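Local coordinates for saposin-like protein (Necator americanus, PDB 3S63), which probably binds lipids and interacts with membranes, as a hookworm member of the saposin-like family of small, disulfide-bonded helical proteins, at residues Arg29-Gln34 and Leu59-Met64; Gln34-Cys39 and Arg48-Met53; Lys54-Leu59 and Leu76-Cys81. All blocks are in the same frame, centred on the assembly; numbering follows the deposited sequence.

Interaction 1 of 3, residues Arg29-Gln34 and Leu59-Met64; sequences RKLVHQ and LIFREM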
ATOM      1  N   ARG A  29       6.334  -8.867   9.718  1.00 29.03           N
ATOM      2  CA  ARG A  29       6.384  -7.995  10.892  1.00 30.10           C
ATOM      3  C   ARG A  29       7.101  -6.702  10.553  1.00 33.05           C
ATOM      4  O   ARG A  29       6.628  -5.628  10.912  1.00 33.87           O
ATOM      5  CB  ARG A  29       7.043  -8.681  12.110  1.00 29.09           C
ATOM      6  N   LYS A  30       8.232  -6.799   9.851  1.00 36.94           N
ATOM      7  CA  LYS A  30       9.001  -5.609   9.494  1.00 32.73           C
ATOM      8  C   LYS A  30       8.303  -4.764   8.451  1.00 35.71           C
ATOM      9  O   LYS A  30       8.242  -3.551   8.581  1.00 41.65           O
ATOM     10  CB  LYS A  30      10.397  -5.964   9.003  1.00 37.36           C
ATOM     11  CG  LYS A  30      11.319  -4.753   8.896  1.00 39.12           C
ATOM     12  CD  LYS A  30      11.696  -4.212  10.274  1.00 42.57           C
ATOM     13  CE  LYS A  30      12.144  -2.743  10.228  1.00 47.77           C
ATOM     14  NZ  LYS A  30      13.231  -2.482   9.226  1.00 42.69           N
ATOM     15  N   LEU A  31       7.797  -5.408   7.405  1.00 34.65           N
ATOM     16  CA  LEU A  31       6.967  -4.739   6.415  1.00 34.05           C
ATOM     17  C   LEU A  31       5.889  -3.880   7.084  1.00 36.75           C
ATOM     18  O   LEU A  31       5.677  -2.725   6.722  1.00 37.51           O
ATOM     19  CB  LEU A  31       6.289  -5.783   5.536  1.00 37.95           C
ATOM     20  CG  LEU A  31       6.078  -5.423   4.065  1.00 39.83           C
ATOM     21  CD1 LEU A  31       4.888  -6.160   3.515  1.00 32.85           C
ATOM     22  CD2 LEU A  31       5.906  -3.927   3.881  1.00 40.04           C
ATOM     23  N   VAL A  32       5.206  -4.468   8.059  1.00 33.70           N
ATOM     24  CA  VAL A  32       4.110  -3.822   8.764  1.00 30.31           C
ATOM     25  C   VAL A  32       4.538  -2.605   9.593  1.00 31.34           C
ATOM     26  O   VAL A  32       3.844  -1.590   9.620  1.00 33.63           O
ATOM     27  CB  VAL A  32       3.397  -4.845   9.666  1.00 33.04           C
ATOM     28  CG1 VAL A  32       2.294  -4.190  10.471  1.00 31.31           C
ATOM     29  CG2 VAL A  32       2.830  -5.961   8.824  1.00 31.85           C
ATOM     30  N   HIS A  33       5.671  -2.706  10.274  1.00 30.34           N
ATOM     31  CA  HIS A  33       6.219  -1.574  11.016  1.00 27.72           C
ATOM     32  C   HIS A  33       6.425  -0.351  10.121  1.00 33.39           C
ATOM     33  O   HIS A  33       6.231   0.786  10.573  1.00 33.01           O
ATOM     34  CB  HIS A  33       7.515  -1.964  11.700  1.00 24.73           C
ATOM     35  N   GLN A  34       6.798  -0.581   8.853  1.00 34.41           N
ATOM     36  CA  GLN A  34       6.977   0.510   7.879  1.00 32.23           C
ATOM     37  C   GLN A  34       5.695   0.964   7.227  1.00 32.86           C
ATOM     38  O   GLN A  34       5.494   2.158   7.023  1.00 36.65           O
ATOM     39  CB  GLN A  34       7.976   0.146   6.782  1.00 34.80           C
ATOM     40  CG  GLN A  34       9.407   0.544   7.102  1.00 45.86           C
ATOM     41  CD  GLN A  34       9.588   2.044   7.263  1.00 39.31           C
ATOM     42  OE1 GLN A  34       9.100   2.837   6.447  1.00 38.09           O
ATOM     43  NE2 GLN A  34      10.291   2.440   8.320  1.00 35.94           N
ATOM     44  N   LEU A  59      -1.517 -10.006   1.955  1.00 29.29           N
ATOM     45  CA  LEU A  59      -1.624  -9.821   0.518  1.00 25.58           C
ATOM     46  C   LEU A  59      -0.556  -8.849   0.027  1.00 29.89           C
ATOM     47  O   LEU A  59       0.098  -9.104  -0.978  1.00 33.53           O
ATOM     48  CB  LEU A  59      -3.007  -9.314   0.144  1.00 27.77           C
ATOM     49  CG  LEU A  59      -3.179  -8.900  -1.318  1.00 29.99           C
ATOM     50  CD1 LEU A  59      -3.638 -10.083  -2.172  1.00 26.82           C
ATOM     51  CD2 LEU A  59      -4.161  -7.732  -1.417  1.00 26.58           C
ATOM     52  N   ILE A  60      -0.363  -7.738   0.735  1.00 30.47           N
ATOM     53  CA  ILE A  60       0.689  -6.789   0.366  1.00 29.45           C
ATOM     54  C   ILE A  60       2.092  -7.393   0.457  1.00 29.73           C
ATOM     55  O   ILE A  60       2.935  -7.122  -0.378  1.00 34.89           O
ATOM     56  CB  ILE A  60       0.622  -5.515   1.214  1.00 28.74           C
ATOM     57  CG1 ILE A  60      -0.768  -4.916   1.110  1.00 27.39           C
ATOM     58  CG2 ILE A  60       1.665  -4.510   0.760  1.00 27.06           C
ATOM     59  CD1 ILE A  60      -1.078  -3.931   2.220  1.00 36.48           C
ATOM     60  N   PHE A  61       2.336  -8.218   1.467  1.00 27.20           N
ATOM     61  CA  PHE A  61       3.631  -8.852   1.636  1.00 26.36           C
ATOM     62  C   PHE A  61       3.891  -9.779   0.476  1.00 29.90           C
ATOM     63  O   PHE A  61       4.928  -9.693  -0.173  1.00 33.98           O
ATOM     64  CB  PHE A  61       3.680  -9.629   2.944  1.00 29.22           C
ATOM     65  CG  PHE A  61       4.970 -10.377   3.171  1.00 29.51           C
ATOM     66  CD1 PHE A  61       6.123  -9.706   3.577  1.00 32.04           C
ATOM     67  CD2 PHE A  61       5.022 -11.758   3.028  1.00 29.48           C
ATOM     68  CE1 PHE A  61       7.322 -10.404   3.812  1.00 30.48           C
ATOM     69  CE2 PHE A  61       6.208 -12.465   3.268  1.00 32.05           C
ATOM     70  CZ  PHE A  61       7.361 -11.786   3.656  1.00 31.01           C
ATOM     71  N   ARG A  62       2.935 -10.660   0.204  1.00 33.28           N
ATOM     72  CA  ARG A  62       3.061 -11.611  -0.897  1.00 29.84           C
ATOM     73  C   ARG A  62       3.329 -10.925  -2.225  1.00 31.86           C
ATOM     74  O   ARG A  62       4.238 -11.317  -2.942  1.00 34.50           O
ATOM     75  CB  ARG A  62       1.801 -12.449  -1.020  1.00 30.46           C
ATOM     76  CG  ARG A  62       1.855 -13.483  -2.109  1.00 29.72           C
ATOM     77  CD  ARG A  62       0.506 -14.145  -2.248  1.00 33.05           C
ATOM     78  NE  ARG A  62      -0.442 -13.278  -2.946  1.00 33.03           N
ATOM     79  CZ  ARG A  62      -1.751 -13.489  -3.017  1.00 30.05           C
ATOM     80  NH1 ARG A  62      -2.315 -14.532  -2.422  1.00 31.88           N
ATOM     81  NH2 ARG A  62      -2.501 -12.641  -3.682  1.00 30.00           N
ATOM     82  N   GLU A  63       2.550  -9.899  -2.549  1.00 30.78           N
ATOM     83  CA  GLU A  63       2.675  -9.236  -3.846  1.00 36.16           C
ATOM     84  C   GLU A  63       3.982  -8.471  -3.987  1.00 36.00           C
ATOM     85  O   GLU A  63       4.542  -8.361  -5.076  1.00 40.16           O
ATOM     86  CB  GLU A  63       1.507  -8.280  -4.086  1.00 33.82           C
ATOM     87  CG  GLU A  63       0.172  -8.959  -4.157  1.00 32.73           C
ATOM     88  CD  GLU A  63       0.068  -9.899  -5.326  1.00 37.20           C
ATOM     89  OE1 GLU A  63       0.360  -9.460  -6.453  1.00 39.78           O
ATOM     90  OE2 GLU A  63      -0.305 -11.071  -5.119  1.00 38.01           O
ATOM     91  N   MET A  64       4.453  -7.925  -2.880  1.00 33.25           N
ATOM     92  CA  MET A  64       5.675  -7.150  -2.884  1.00 31.63           C
ATOM     93  C   MET A  64       6.890  -8.039  -3.096  1.00 35.01           C
ATOM     94  O   MET A  64       7.815  -7.654  -3.804  1.00 41.23           O
ATOM     95  CB  MET A  64       5.813  -6.386  -1.574  1.00 30.08           C
ATOM     96  CG  MET A  64       5.299  -4.972  -1.615  1.00 28.09           C
ATOM     97  SD  MET A  64       5.707  -4.060  -0.099  1.00 29.98           S
ATOM     98  CE  MET A  64       4.603  -2.661  -0.284  1.00 26.17           C
TER

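Interaction 2 of 3, residues Gln34-Cys39 and Arg48-Met53; sequences QLKHEC and RCLLLM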
ATOM      1  N   GLN A  34       6.798  -0.581   8.853  1.00 34.41           N
ATOM      2  CA  GLN A  34       6.977   0.510   7.879  1.00 32.23           C
ATOM      3  C   GLN A  34       5.695   0.964   7.227  1.00 32.86           C
ATOM      4  O   GLN A  34       5.494   2.158   7.023  1.00 36.65           O
ATOM      5  CB  GLN A  34       7.976   0.146   6.782  1.00 34.80           C
ATOM      6  CG  GLN A  34       9.407   0.544   7.102  1.00 45.86           C
ATOM      7  CD  GLN A  34       9.588   2.044   7.263  1.00 39.31           C
ATOM      8  OE1 GLN A  34       9.100   2.837   6.447  1.00 38.09           O
ATOM      9  NE2 GLN A  34      10.291   2.440   8.320  1.00 35.94           N
ATOM     10  N   LEU A  35       4.839   0.014   6.868  1.00 29.83           N
ATOM     11  CA  LEU A  35       3.523   0.362   6.353  1.00 26.35           C
ATOM     12  C   LEU A  35       2.845   1.314   7.343  1.00 28.12           C
ATOM     13  O   LEU A  35       2.383   2.392   6.952  1.00 30.72           O
ATOM     14  CB  LEU A  35       2.681  -0.890   6.058  1.00 27.92           C
ATOM     15  CG  LEU A  35       3.012  -1.700   4.786  1.00 25.75           C
ATOM     16  CD1 LEU A  35       2.419  -3.089   4.824  1.00 22.52           C
ATOM     17  CD2 LEU A  35       2.612  -0.985   3.496  1.00 21.04           C
ATOM     18  N   LYS A  36       2.834   0.947   8.625  1.00 36.25           N
ATOM     19  CA  LYS A  36       2.290   1.819   9.683  1.00 37.26           C
ATOM     20  C   LYS A  36       2.948   3.206   9.732  1.00 38.69           C
ATOM     21  O   LYS A  36       2.250   4.221   9.780  1.00 40.90           O
ATOM     22  CB  LYS A  36       2.364   1.133  11.058  1.00 34.57           C
ATOM     23  CG  LYS A  36       1.377  -0.016  11.210  1.00 36.18           C
ATOM     24  CD  LYS A  36       1.647  -0.919  12.414  1.00 37.50           C
ATOM     25  CE  LYS A  36       1.361  -0.240  13.751  1.00 50.46           C
ATOM     26  NZ  LYS A  36       1.254  -1.241  14.867  1.00 54.61           N
ATOM     27  N   HIS A  37       4.282   3.246   9.712  1.00 33.47           N
ATOM     28  CA  HIS A  37       5.021   4.513   9.702  1.00 32.81           C
ATOM     29  C   HIS A  37       4.639   5.356   8.490  1.00 34.95           C
ATOM     30  O   HIS A  37       4.504   6.573   8.575  1.00 39.44           O
ATOM     31  CB  HIS A  37       6.542   4.259   9.729  1.00 37.44           C
ATOM     32  CG  HIS A  37       7.372   5.497   9.525  1.00 44.69           C
ATOM     33  ND1 HIS A  37       7.622   6.034   8.278  1.00 47.08           N
ATOM     34  CD2 HIS A  37       8.003   6.304  10.411  1.00 40.82           C
ATOM     35  CE1 HIS A  37       8.363   7.122   8.404  1.00 38.65           C
ATOM     36  NE2 HIS A  37       8.608   7.307   9.689  1.00 39.84           N
ATOM     37  N   GLU A  38       4.458   4.699   7.355  1.00 30.42           N
ATOM     38  CA  GLU A  38       4.160   5.408   6.130  1.00 33.42           C
ATOM     39  C   GLU A  38       2.723   5.926   6.129  1.00 38.02           C
ATOM     40  O   GLU A  38       2.430   6.970   5.536  1.00 39.86           O
ATOM     41  CB  GLU A  38       4.439   4.512   4.922  1.00 30.13           C
ATOM     42  CG  GLU A  38       3.844   5.017   3.627  1.00 32.25           C
ATOM     43  CD  GLU A  38       4.450   6.323   3.148  1.00 35.15           C
ATOM     44  OE1 GLU A  38       5.635   6.583   3.436  1.00 38.05           O
ATOM     45  OE2 GLU A  38       3.744   7.088   2.462  1.00 34.98           O
ATOM     46  N   CYS A  39       1.827   5.204   6.799  1.00 43.87           N
ATOM     47  CA  CYS A  39       0.438   5.659   6.969  1.00 41.86           C
ATOM     48  C   CYS A  39       0.358   6.996   7.685  1.00 41.15           C
ATOM     49  O   CYS A  39      -0.481   7.839   7.362  1.00 37.34           O
ATOM     50  CB  CYS A  39      -0.373   4.640   7.757  1.00 35.40           C
ATOM     51  SG  CYS A  39      -0.829   3.224   6.795  1.00 33.99           S
ATOM     52  N   ARG A  48      -7.647   5.273   7.827  1.00 33.66           N
ATOM     53  CA  ARG A  48      -8.024   4.295   6.825  1.00 32.25           C
ATOM     54  C   ARG A  48      -6.835   3.426   6.404  1.00 31.52           C
ATOM     55  O   ARG A  48      -6.948   2.202   6.271  1.00 29.66           O
ATOM     56  CB  ARG A  48      -8.609   5.001   5.600  1.00 36.03           C
ATOM     57  CG  ARG A  48      -9.205   4.032   4.594  1.00 24.44           C
ATOM     58  CD  ARG A  48      -9.451   4.672   3.269  1.00 21.57           C
ATOM     59  NE  ARG A  48     -10.117   3.716   2.395  1.00 31.23           N
ATOM     60  CZ  ARG A  48     -11.437   3.562   2.327  1.00 30.74           C
ATOM     61  NH1 ARG A  48     -12.247   4.314   3.068  1.00 28.93           N
ATOM     62  NH2 ARG A  48     -11.947   2.662   1.515  1.00 31.77           N
ATOM     63  N   CYS A  49      -5.705   4.080   6.184  1.00 30.25           N
ATOM     64  CA  CYS A  49      -4.490   3.410   5.781  1.00 27.59           C
ATOM     65  C   CYS A  49      -4.183   2.316   6.784  1.00 30.35           C
ATOM     66  O   CYS A  49      -3.989   1.155   6.429  1.00 29.70           O
ATOM     67  CB  CYS A  49      -3.364   4.435   5.757  1.00 33.87           C
ATOM     68  SG  CYS A  49      -1.767   3.880   5.103  1.00 29.97           S
ATOM     69  N   LEU A  50      -4.167   2.699   8.052  1.00 34.05           N
ATOM     70  CA  LEU A  50      -3.752   1.811   9.133  1.00 32.00           C
ATOM     71  C   LEU A  50      -4.563   0.526   9.204  1.00 31.84           C
ATOM     72  O   LEU A  50      -4.017  -0.542   9.484  1.00 32.86           O
ATOM     73  CB  LEU A  50      -3.799   2.564  10.474  1.00 29.90           C
ATOM     74  CG  LEU A  50      -2.657   3.556  10.737  1.00 29.23           C
ATOM     75  CD1 LEU A  50      -2.981   4.454  11.901  1.00 32.36           C
ATOM     76  CD2 LEU A  50      -1.325   2.832  10.981  1.00 27.86           C
ATOM     77  N   LEU A  51      -5.864   0.637   8.956  1.00 36.47           N
ATOM     78  CA  LEU A  51      -6.759  -0.516   8.956  1.00 33.92           C
ATOM     79  C   LEU A  51      -6.593  -1.337   7.702  1.00 33.34           C
ATOM     80  O   LEU A  51      -6.811  -2.550   7.709  1.00 34.73           O
ATOM     81  CB  LEU A  51      -8.214  -0.062   9.067  1.00 36.42           C
ATOM     82  CG  LEU A  51      -8.600   0.442  10.453  1.00 40.86           C
ATOM     83  CD1 LEU A  51      -9.653   1.516  10.361  1.00 38.80           C
ATOM     84  CD2 LEU A  51      -9.056  -0.717  11.323  1.00 43.68           C
ATOM     85  N   LEU A  52      -6.231  -0.659   6.618  1.00 27.22           N
ATOM     86  CA  LEU A  52      -6.030  -1.311   5.337  1.00 26.85           C
ATOM     87  C   LEU A  52      -4.830  -2.230   5.425  1.00 30.51           C
ATOM     88  O   LEU A  52      -4.905  -3.401   5.036  1.00 28.30           O
ATOM     89  CB  LEU A  52      -5.773  -0.276   4.259  1.00 30.86           C
ATOM     90  CG  LEU A  52      -6.496  -0.412   2.925  1.00 30.32           C
ATOM     91  CD1 LEU A  52      -5.631   0.258   1.873  1.00 29.04           C
ATOM     92  CD2 LEU A  52      -6.764  -1.875   2.592  1.00 25.68           C
ATOM     93  N   MET A  53      -3.719  -1.696   5.932  1.00 27.31           N
ATOM     94  CA  MET A  53      -2.503  -2.489   6.065  1.00 30.95           C
ATOM     95  C   MET A  53      -2.722  -3.599   7.093  1.00 31.16           C
ATOM     96  O   MET A  53      -2.164  -4.689   6.965  1.00 31.12           O
ATOM     97  CB  MET A  53      -1.288  -1.621   6.452  1.00 31.12           C
ATOM     98  CG  MET A  53      -1.108  -0.357   5.617  1.00 30.28           C
ATOM     99  SD  MET A  53      -1.076  -0.701   3.863  1.00 37.98           S
ATOM    100  CE  MET A  53      -1.320   0.907   3.115  1.00 27.12           C
TER

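Interaction 3 of 3, residues Lys54-Leu59 and Leu76-Cys81; sequences KVNSDL and LIMREC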
ATOM      1  N   LYS A  54      -3.536  -3.330   8.110  1.00 30.24           N
ATOM      2  CA  LYS A  54      -3.749  -4.318   9.155  1.00 30.04           C
ATOM      3  C   LYS A  54      -4.417  -5.543   8.574  1.00 34.37           C
ATOM      4  O   LYS A  54      -3.955  -6.662   8.763  1.00 41.05           O
ATOM      5  CB  LYS A  54      -4.601  -3.766  10.291  1.00 32.48           C
ATOM      6  CG  LYS A  54      -4.781  -4.775  11.416  1.00 37.22           C
ATOM      7  CD  LYS A  54      -5.939  -4.435  12.362  1.00 47.30           C
ATOM      8  CE  LYS A  54      -7.291  -4.802  11.772  1.00 42.89           C
ATOM      9  NZ  LYS A  54      -8.314  -5.000  12.838  1.00 51.75           N
ATOM     10  N   VAL A  55      -5.512  -5.324   7.858  1.00 29.96           N
ATOM     11  CA  VAL A  55      -6.291  -6.417   7.313  1.00 30.07           C
ATOM     12  C   VAL A  55      -5.529  -7.137   6.207  1.00 33.82           C
ATOM     13  O   VAL A  55      -5.559  -8.366   6.130  1.00 35.05           O
ATOM     14  CB  VAL A  55      -7.626  -5.907   6.740  1.00 33.27           C
ATOM     15  CG1 VAL A  55      -8.441  -7.060   6.182  1.00 31.07           C
ATOM     16  CG2 VAL A  55      -8.407  -5.179   7.804  1.00 31.59           C
ATOM     17  N   ASN A  56      -4.834  -6.372   5.367  1.00 32.57           N
ATOM     18  CA  ASN A  56      -4.277  -6.908   4.126  1.00 30.53           C
ATOM     19  C   ASN A  56      -2.775  -7.057   4.051  1.00 29.86           C
ATOM     20  O   ASN A  56      -2.243  -7.170   2.948  1.00 31.80           O
ATOM     21  CB  ASN A  56      -4.714  -6.055   2.933  1.00 30.95           C
ATOM     22  CG  ASN A  56      -6.194  -6.082   2.728  1.00 32.18           C
ATOM     23  OD1 ASN A  56      -6.739  -7.076   2.246  1.00 34.72           O
ATOM     24  ND2 ASN A  56      -6.866  -4.996   3.095  1.00 29.70           N
ATOM     25  N   SER A  57      -2.083  -7.044   5.187  1.00 33.63           N
ATOM     26  CA  SER A  57      -0.616  -7.055   5.154  1.00 29.68           C
ATOM     27  C   SER A  57      -0.068  -8.325   4.511  1.00 30.13           C
ATOM     28  O   SER A  57       1.007  -8.302   3.934  1.00 33.26           O
ATOM     29  CB  SER A  57       0.008  -6.809   6.543  1.00 28.69           C
ATOM     30  OG  SER A  57      -0.184  -7.885   7.455  1.00 29.66           O
ATOM     31  N   ASP A  58      -0.813  -9.423   4.611  1.00 29.83           N
ATOM     32  CA  ASP A  58      -0.404 -10.683   3.999  1.00 26.44           C
ATOM     33  C   ASP A  58      -0.458 -10.601   2.484  1.00 28.48           C
ATOM     34  O   ASP A  58       0.451 -11.053   1.802  1.00 31.65           O
ATOM     35  CB  ASP A  58      -1.234 -11.863   4.525  1.00 30.41           C
ATOM     36  CG  ASP A  58      -2.755 -11.669   4.350  1.00 35.02           C
ATOM     37  OD1 ASP A  58      -3.210 -10.603   3.881  1.00 31.08           O
ATOM     38  OD2 ASP A  58      -3.505 -12.605   4.699  1.00 32.15           O
ATOM     39  N   LEU A  59      -1.517 -10.006   1.955  1.00 29.29           N
ATOM     40  CA  LEU A  59      -1.624  -9.821   0.518  1.00 25.58           C
ATOM     41  C   LEU A  59      -0.556  -8.849   0.027  1.00 29.89           C
ATOM     42  O   LEU A  59       0.098  -9.104  -0.978  1.00 33.53           O
ATOM     43  CB  LEU A  59      -3.007  -9.314   0.144  1.00 27.77           C
ATOM     44  CG  LEU A  59      -3.179  -8.900  -1.318  1.00 29.99           C
ATOM     45  CD1 LEU A  59      -3.638 -10.083  -2.172  1.00 26.82           C
ATOM     46  CD2 LEU A  59      -4.161  -7.732  -1.417  1.00 26.58           C
ATOM     47  N   LEU A  76      -6.203  -2.554  -6.477  1.00 43.72           N
ATOM     48  CA  LEU A  76      -7.404  -2.982  -7.162  1.00 36.61           C
ATOM     49  C   LEU A  76      -7.992  -4.201  -6.463  1.00 35.68           C
ATOM     50  O   LEU A  76      -9.210  -4.342  -6.362  1.00 38.66           O
ATOM     51  CB  LEU A  76      -7.068  -3.324  -8.620  1.00 38.70           C
ATOM     52  CG  LEU A  76      -6.830  -2.161  -9.592  1.00 43.97           C
ATOM     53  CD1 LEU A  76      -6.266  -2.630 -10.916  1.00 40.36           C
ATOM     54  CD2 LEU A  76      -8.101  -1.357  -9.814  1.00 46.60           C
ATOM     55  N   ILE A  77      -7.117  -5.090  -5.997  1.00 39.01           N
ATOM     56  CA  ILE A  77      -7.528  -6.323  -5.318  1.00 37.35           C
ATOM     57  C   ILE A  77      -8.153  -6.012  -3.969  1.00 38.02           C
ATOM     58  O   ILE A  77      -9.018  -6.746  -3.478  1.00 44.58           O
ATOM     59  CB  ILE A  77      -6.334  -7.261  -5.089  1.00 31.72           C
ATOM     60  CG1 ILE A  77      -5.691  -7.658  -6.416  1.00 32.44           C
ATOM     61  CG2 ILE A  77      -6.760  -8.498  -4.360  1.00 27.47           C
ATOM     62  CD1 ILE A  77      -4.334  -8.349  -6.243  1.00 31.91           C
ATOM     63  N   MET A  78      -7.697  -4.917  -3.375  1.00 34.27           N
ATOM     64  CA  MET A  78      -8.195  -4.451  -2.094  1.00 30.57           C
ATOM     65  C   MET A  78      -9.384  -3.545  -2.322  1.00 32.39           C
ATOM     66  O   MET A  78     -10.036  -3.114  -1.379  1.00 33.73           O
ATOM     67  CB  MET A  78      -7.093  -3.697  -1.367  1.00 28.64           C
ATOM     68  CG  MET A  78      -5.859  -4.544  -1.134  1.00 30.96           C
ATOM     69  SD  MET A  78      -4.760  -3.903   0.120  1.00 29.64           S
ATOM     70  CE  MET A  78      -4.152  -2.415  -0.666  1.00 20.59           C
ATOM     71  N   ARG A  79      -9.653  -3.268  -3.592  1.00 35.22           N
ATOM     72  CA  ARG A  79     -10.787  -2.447  -4.006  1.00 38.85           C
ATOM     73  C   ARG A  79     -10.656  -1.001  -3.518  1.00 38.04           C
ATOM     74  O   ARG A  79     -11.653  -0.289  -3.372  1.00 38.52           O
ATOM     75  CB  ARG A  79     -12.145  -3.090  -3.592  1.00 30.27           C
ATOM     76  N   GLU A  80      -9.414  -0.571  -3.287  1.00 39.19           N
ATOM     77  CA  GLU A  80      -9.110   0.833  -2.995  1.00 39.35           C
ATOM     78  C   GLU A  80      -8.869   1.582  -4.296  1.00 43.40           C
ATOM     79  O   GLU A  80      -8.677   2.799  -4.310  1.00 43.06           O
ATOM     80  CB  GLU A  80      -7.891   0.956  -2.088  1.00 37.45           C
ATOM     81  CG  GLU A  80      -8.141   0.501  -0.654  1.00 37.95           C
ATOM     82  CD  GLU A  80      -9.132   1.396   0.082  1.00 42.43           C
ATOM     83  OE1 GLU A  80      -8.773   2.553   0.397  1.00 41.81           O
ATOM     84  OE2 GLU A  80     -10.268   0.939   0.337  1.00 43.21           O
ATOM     85  N   CYS A  81      -8.865   0.821  -5.385  1.00 40.83           N
ATOM     86  CA  CYS A  81      -8.842   1.351  -6.737  1.00 38.65           C
ATOM     87  C   CYS A  81      -9.888   0.571  -7.500  1.00 38.70           C
ATOM     88  O   CYS A  81     -10.077  -0.617  -7.254  1.00 42.17           O
ATOM     89  CB  CYS A  81      -7.466   1.155  -7.383  1.00 39.57           C
ATOM     90  SG  CYS A  81      -6.240   2.412  -6.934  1.00 30.34           S
TER

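Interaction 1 of 3, residues Arg29-Gln34 and Leu59-Met64
The Phe-61 ring is met at its edge and in its own plane by Leu-31, whose CD1 methyl lies 3.8 Å from ring atom CD1 of Phe-61; within this contact the leucine takes neither face. A chi1 of 177° sets the Phe-61 ring so that its edge, along with CB, meets this methyl. Leu-31 CD1 rests chiefly on the root of the phenylalanine, 3.5 Å from Phe-61 CA. The other branch of the fork, Leu-31 CD2, reaches the thioether of Met-64, 4.0 Å from SD. One leucine thus spans two positions about one turn apart on the partner helix, and no hydrogen bond joins the segments.

Arg-62 takes no part in the interface; its guanidinium edge is held by Glu-63 of the same helix, whose OE2 accepts in the guanidinium plane from both NE and NH2 in a side-on salt bridge.

This is steep, buried helix-helix packing within the saposin-type helical domain: the axes of the two segments, on helices 28-39 and 46-65, are 10.4 Å apart and run at 107°. Helix 3-20 packs against both, with Val-17 on Leu-31 and Phe-18 on Met-64, while the loop residue Ile-25 touches Phe-61.

Interaction 2 of 3, residues Gln34-Cys39 and Arg48-Met53
Two different first torsions bring the sulfurs of Cys-39 and Cys-49 together: SG of Cys-39 stands anti to its carbonyl carbon (chi1 -76°), whereas SG of Cys-49 is anti to the backbone N (chi1 -173°). The result is an interhelical disulfide of the saposin fold, linking the end of helix 28-39 to the early part of helix 46-65. It pins a nearly antiparallel pair, the axes of the two segments coming within 9.0 Å at an angle of 165°.

Apolar side chains flank the bridge. Leu-50 lays its CD2 methyl 3.8 Å from CB of Cys-39, and the same methyl meets the CG of Lys-36 at 3.9 Å. The lysine contributes only the aliphatic root of its chain, and the rest of it extends off the contact. Towards the protein interior, the folded chain of Met-53 lies nearly perpendicular to Leu-35, with Leu-35 CD2 3.7 Å from Met-53 SD. Leu-35 also touches Leu-14, so helix 3-20 packs on the inner side of this pair.

The methionine and the disulfide are in direct contact as well: CG of Met-53 lies 3.8 Å from SG of Cys-39, beside an S-S bond of 2.0 Å between Cys-39 SG and Cys-49 SG.

Interaction 3 of 3, residues Lys54-Leu59 and Leu76-Cys81
Met-78 forms the close-packed part of this contact, lying against Asn-56 and Leu-59 together on helix 46-65 of the saposin fold. It belongs to the turn that follows helix 71-77, where Arg-79 takes up positive phi (65°) in a Schellman motif and the chain turns off towards Cys-81. Its CG meets Leu-59 CD2 at 3.6 Å, and its SD meets Asn-56 CB at 3.5 Å. The leucine holds its CG anti to the backbone N (chi1 172°), which carries its fork to the methionine and to Ile-77. Asn-56 and Met-78 run side by side with opposite sense, and the sulfur passes over the base of the asparagine. The amide of Asn-56 makes no hydrogen bond to the other segment; its ND2 donates to the carbonyl O of Leu-52 one turn earlier, which would help to fix the group that Met-78 packs on.

The outer part is looser. Ile-77, an exposed residue, offers one methyl to the fork of Leu-59, its CG2 lying 4.0 Å from CD2 and 4.1 Å from CD1 of that leucine. No hydrogen bond joins the two segments; the contact is van der Waals packing, with the Asn-56 amide taking part. Beyond it, Cys-81 is tied to helix 3-20 by the disulfide with Cys-7, and Cys-10 of that helix touches Met-78.

The Met-78 sulfur lies above the amide plane of Asn-56, with SD 3.7 Å from Asn-56 CG and 3.8 Å from Asn-56 ND2.

All three contacts draw on helix 46-65, which meets helix 28-39 in interactions 1 and 2 and the end region of helix 71-77 in interaction 3. Their centres lie 10 to 11 Å apart. Along the chain, interaction 2 is nested inside the loop closed by interaction 1, interaction 3 follows interaction 2 in series, and interactions 1 and 3 cross, sharing Leu-59. Packing is continuous between them: Ile-60 touches Met-53, and Leu-52 touches Met-78, while a salt bridge from Arg-48 to Glu-80 joins interactions 2 and 3. Helix 46-65 thus serves as a shared partner for both neighbours, consistent with the compact, disulfide-braced architecture of saposin-like proteins.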